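PDB 2I5G: amidohydrolase from Pseudomonas aeruginosa, which probably acts as a metal-dependent dipeptidase of the membrane dipeptidase (M19) family, cleaving dipeptides. Local coordinates for residues G206-A214 and Y228-V239. The protein carries 2 engineered substitutions. Sequence-based numbering, arbitrary orientation.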
# COMPACT_ATOMS: atom_id res chain seq x y z
N GLY A 206 -25.47 -1.89 9.02
CA GLY A 206 -24.58 -0.75 8.96
C GLY A 206 -25.16 0.58 9.42
O GLY A 206 -26.35 0.68 9.76
N PHE A 207 -24.31 1.60 9.44
CA PHE A 207 -24.72 2.93 9.88
C PHE A 207 -24.30 3.95 8.83
O PHE A 207 -23.33 3.72 8.10
CB PHE A 207 -24.05 3.25 11.22
CG PHE A 207 -24.55 4.51 11.86
CD1 PHE A 207 -25.81 4.54 12.46
CD2 PHE A 207 -23.78 5.67 11.84
CE1 PHE A 207 -26.29 5.72 13.02
CE2 PHE A 207 -24.26 6.84 12.40
CZ PHE A 207 -25.51 6.88 12.99
N VAL A 208 -25.01 5.06 8.75
CA VAL A 208 -24.68 6.10 7.78
C VAL A 208 -24.80 7.51 8.32
O VAL A 208 -25.89 7.95 8.68
CB VAL A 208 -25.58 6.02 6.53
CG1 VAL A 208 -25.30 7.20 5.61
CG2 VAL A 208 -25.38 4.69 5.82
N GLY A 209 -23.68 8.22 8.36
CA GLY A 209 -23.68 9.60 8.82
C GLY A 209 -23.71 10.50 7.59
O GLY A 209 -22.80 10.45 6.75
N VAL A 210 -24.76 11.31 7.46
CA VAL A 210 -24.89 12.21 6.32
C VAL A 210 -24.06 13.46 6.53
O VAL A 210 -24.08 14.06 7.60
CB VAL A 210 -26.36 12.62 6.10
CG1 VAL A 210 -26.49 13.40 4.81
CG2 VAL A 210 -27.24 11.39 6.05
N THR A 211 -23.31 13.84 5.49
CA THR A 211 -22.45 15.02 5.55
C THR A 211 -23.06 16.22 4.82
O THR A 211 -24.11 16.10 4.20
CB THR A 211 -21.07 14.71 4.92
OG1 THR A 211 -20.18 15.80 5.19
CG2 THR A 211 -21.20 14.53 3.41
N MSE A 212 -22.38 17.36 4.90
CA MSE A 212 -22.85 18.59 4.27
C MSE A 212 -21.79 19.31 3.44
O MSE A 212 -21.91 20.50 3.17
CB MSE A 212 -23.37 19.54 5.34
CG MSE A 212 -22.34 19.84 6.41
SE MSE A 212 -22.86 21.26 7.61
CE MSE A 212 -23.59 20.20 9.04
N PHE A 213 -20.76 18.59 3.01
CA PHE A 213 -19.70 19.20 2.22
C PHE A 213 -20.21 19.77 0.91
O PHE A 213 -20.69 19.04 0.04
CB PHE A 213 -18.59 18.20 1.95
CG PHE A 213 -17.26 18.84 1.71
CD1 PHE A 213 -16.65 19.58 2.72
CD2 PHE A 213 -16.63 18.71 0.48
CE1 PHE A 213 -15.42 20.19 2.50
CE2 PHE A 213 -15.40 19.32 0.26
CZ PHE A 213 -14.79 20.06 1.27
N ALA A 214 -20.09 21.09 0.76
CA ALA A 214 -20.55 21.81 -0.43
C ALA A 214 -20.38 21.06 -1.75
O ALA A 214 -21.36 20.75 -2.43
CB ALA A 214 -19.87 23.17 -0.51
N TYR A 228 -29.69 20.41 3.35
CA TYR A 228 -28.99 19.39 4.12
C TYR A 228 -30.04 18.44 4.71
O TYR A 228 -29.91 17.22 4.60
CB TYR A 228 -28.16 20.07 5.21
CG TYR A 228 -27.32 19.15 6.06
CD1 TYR A 228 -26.72 18.01 5.52
CD2 TYR A 228 -27.05 19.47 7.40
CE1 TYR A 228 -25.87 17.21 6.29
CE2 TYR A 228 -26.20 18.68 8.17
CZ TYR A 228 -25.61 17.56 7.61
OH TYR A 228 -24.73 16.81 8.36
N ALA A 229 -31.07 19.00 5.32
CA ALA A 229 -32.14 18.18 5.88
C ALA A 229 -32.73 17.33 4.76
O ALA A 229 -33.08 16.18 4.96
CB ALA A 229 -33.22 19.06 6.49
N GLU A 230 -32.83 17.92 3.57
CA GLU A 230 -33.37 17.22 2.41
C GLU A 230 -32.58 15.95 2.15
O GLU A 230 -33.14 14.87 1.95
CB GLU A 230 -33.32 18.12 1.18
CG GLU A 230 -33.65 17.42 -0.13
CD GLU A 230 -33.59 18.35 -1.34
OE1 GLU A 230 -33.70 17.85 -2.48
OE2 GLU A 230 -33.42 19.57 -1.14
N ALA A 231 -31.25 16.08 2.15
CA ALA A 231 -30.39 14.93 1.91
C ALA A 231 -30.49 13.94 3.06
O ALA A 231 -30.46 12.73 2.85
CB ALA A 231 -28.94 15.39 1.72
N ILE A 232 -30.63 14.45 4.28
CA ILE A 232 -30.74 13.59 5.45
C ILE A 232 -32.03 12.80 5.43
O ILE A 232 -32.10 11.68 5.94
CB ILE A 232 -30.64 14.42 6.76
CG1 ILE A 232 -29.21 14.94 6.92
CG2 ILE A 232 -31.04 13.56 7.96
CD1 ILE A 232 -29.00 15.76 8.13
N GLU A 233 -33.07 13.37 4.82
CA GLU A 233 -34.35 12.70 4.74
C GLU A 233 -34.33 11.68 3.59
O GLU A 233 -34.95 10.62 3.69
CB GLU A 233 -35.46 13.73 4.56
CG GLU A 233 -35.49 14.74 5.70
CD GLU A 233 -36.38 15.95 5.44
OE1 GLU A 233 -36.32 16.53 4.33
OE2 GLU A 233 -37.13 16.35 6.36
N TYR A 234 -33.60 12.01 2.52
CA TYR A 234 -33.49 11.12 1.37
C TYR A 234 -32.82 9.83 1.84
O TYR A 234 -33.27 8.74 1.52
CB TYR A 234 -32.62 11.77 0.28
CG TYR A 234 -32.40 10.92 -0.96
CD1 TYR A 234 -33.29 10.96 -2.03
CD2 TYR A 234 -31.30 10.07 -1.06
CE1 TYR A 234 -33.08 10.18 -3.18
CE2 TYR A 234 -31.09 9.29 -2.20
CZ TYR A 234 -31.98 9.35 -3.26
OH TYR A 234 -31.75 8.59 -4.39
N VAL A 235 -31.75 9.98 2.62
CA VAL A 235 -31.00 8.83 3.12
C VAL A 235 -31.81 8.03 4.11
O VAL A 235 -31.80 6.80 4.08
CB VAL A 235 -29.66 9.26 3.80
CG1 VAL A 235 -29.01 8.07 4.50
CG2 VAL A 235 -28.71 9.84 2.77
N MSE A 236 -32.52 8.71 5.00
CA MSE A 236 -33.32 8.02 5.99
C MSE A 236 -34.45 7.26 5.32
O MSE A 236 -35.01 6.32 5.89
CB MSE A 236 -33.90 9.01 7.00
CG MSE A 236 -34.66 8.33 8.12
SE MSE A 236 -35.21 9.54 9.51
CE MSE A 236 -36.85 10.18 8.69
N ASN A 237 -34.79 7.66 4.10
CA ASN A 237 -35.85 6.99 3.35
C ASN A 237 -35.41 5.60 2.90
O ASN A 237 -36.25 4.73 2.64
CB ASN A 237 -36.24 7.84 2.13
CG ASN A 237 -37.17 7.10 1.18
OD1 ASN A 237 -38.27 6.67 1.56
ND2 ASN A 237 -36.74 6.94 -0.07
N ILE A 238 -34.10 5.39 2.80
CA ILE A 238 -33.55 4.10 2.38
C ILE A 238 -32.99 3.33 3.57
O ILE A 238 -33.27 2.14 3.76
CB ILE A 238 -32.40 4.30 1.36
CG1 ILE A 238 -32.91 5.07 0.15
CG2 ILE A 238 -31.81 2.96 0.94
CD1 ILE A 238 -31.82 5.54 -0.78
N VAL A 239 -32.18 4.02 4.35
CA VAL A 239 -31.51 3.47 5.54
C VAL A 239 -32.43 3.16 6.73
O VAL A 239 -32.25 2.16 7.42
CB VAL A 239 -30.39 4.45 6.00
CG1 VAL A 239 -29.92 4.09 7.40
CG2 VAL A 239 -29.23 4.40 5.02
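Tyr228 OH gives a hydrogen bond of 2.9 Å to Val210 O. The hydroxyl sits above the carbonyl plane, and the angle at the oxygen is 134°. Tyr228 CG is anti to the backbone N (chi1 -177°), which sends the ring from the helix toward the backbone of Val210 and Thr211. The ring lies between two side chains. Met212 CB covers one face, 3.6 Å from the centroid of the Tyr228 ring, as a CH-pi contact. Met212 SE stands obliquely over the Tyr228 ring at 4.7 Å from its centroid, a Met-aromatic contact; residue 212 is modelled as selenomethionine. Ile232 CD1 lies over the centre of the opposite face. The carbonyl oxygens of Val210 and Thr211 meet the ring edge.

Val210 is the main apolar residue of the strand here. Its CB meets Ile232 CG1 at 3.8 Å. Its CG2 meets Val235 CG2 tip to tip at 3.9 Å, while CG1 faces Tyr228 CE1 and Ala231. Two residues earlier in the strand, Val208 divides its branches between successive helical turns: CG1 touches Val235 CG1 at 4.0 Å and CG2 touches Val239 CG2. Ile201 of helix 195-203 also packs on Val208.

The axes of strand 207-210 and of the helical segment 228-239 approach to 9.2 Å and run nearly antiparallel, at 167°. Strand 207-210, helix 225-239 and the parallel strand 244-246 form a beta-alpha-beta unit, the repeating element of the TIM-barrel fold of this family.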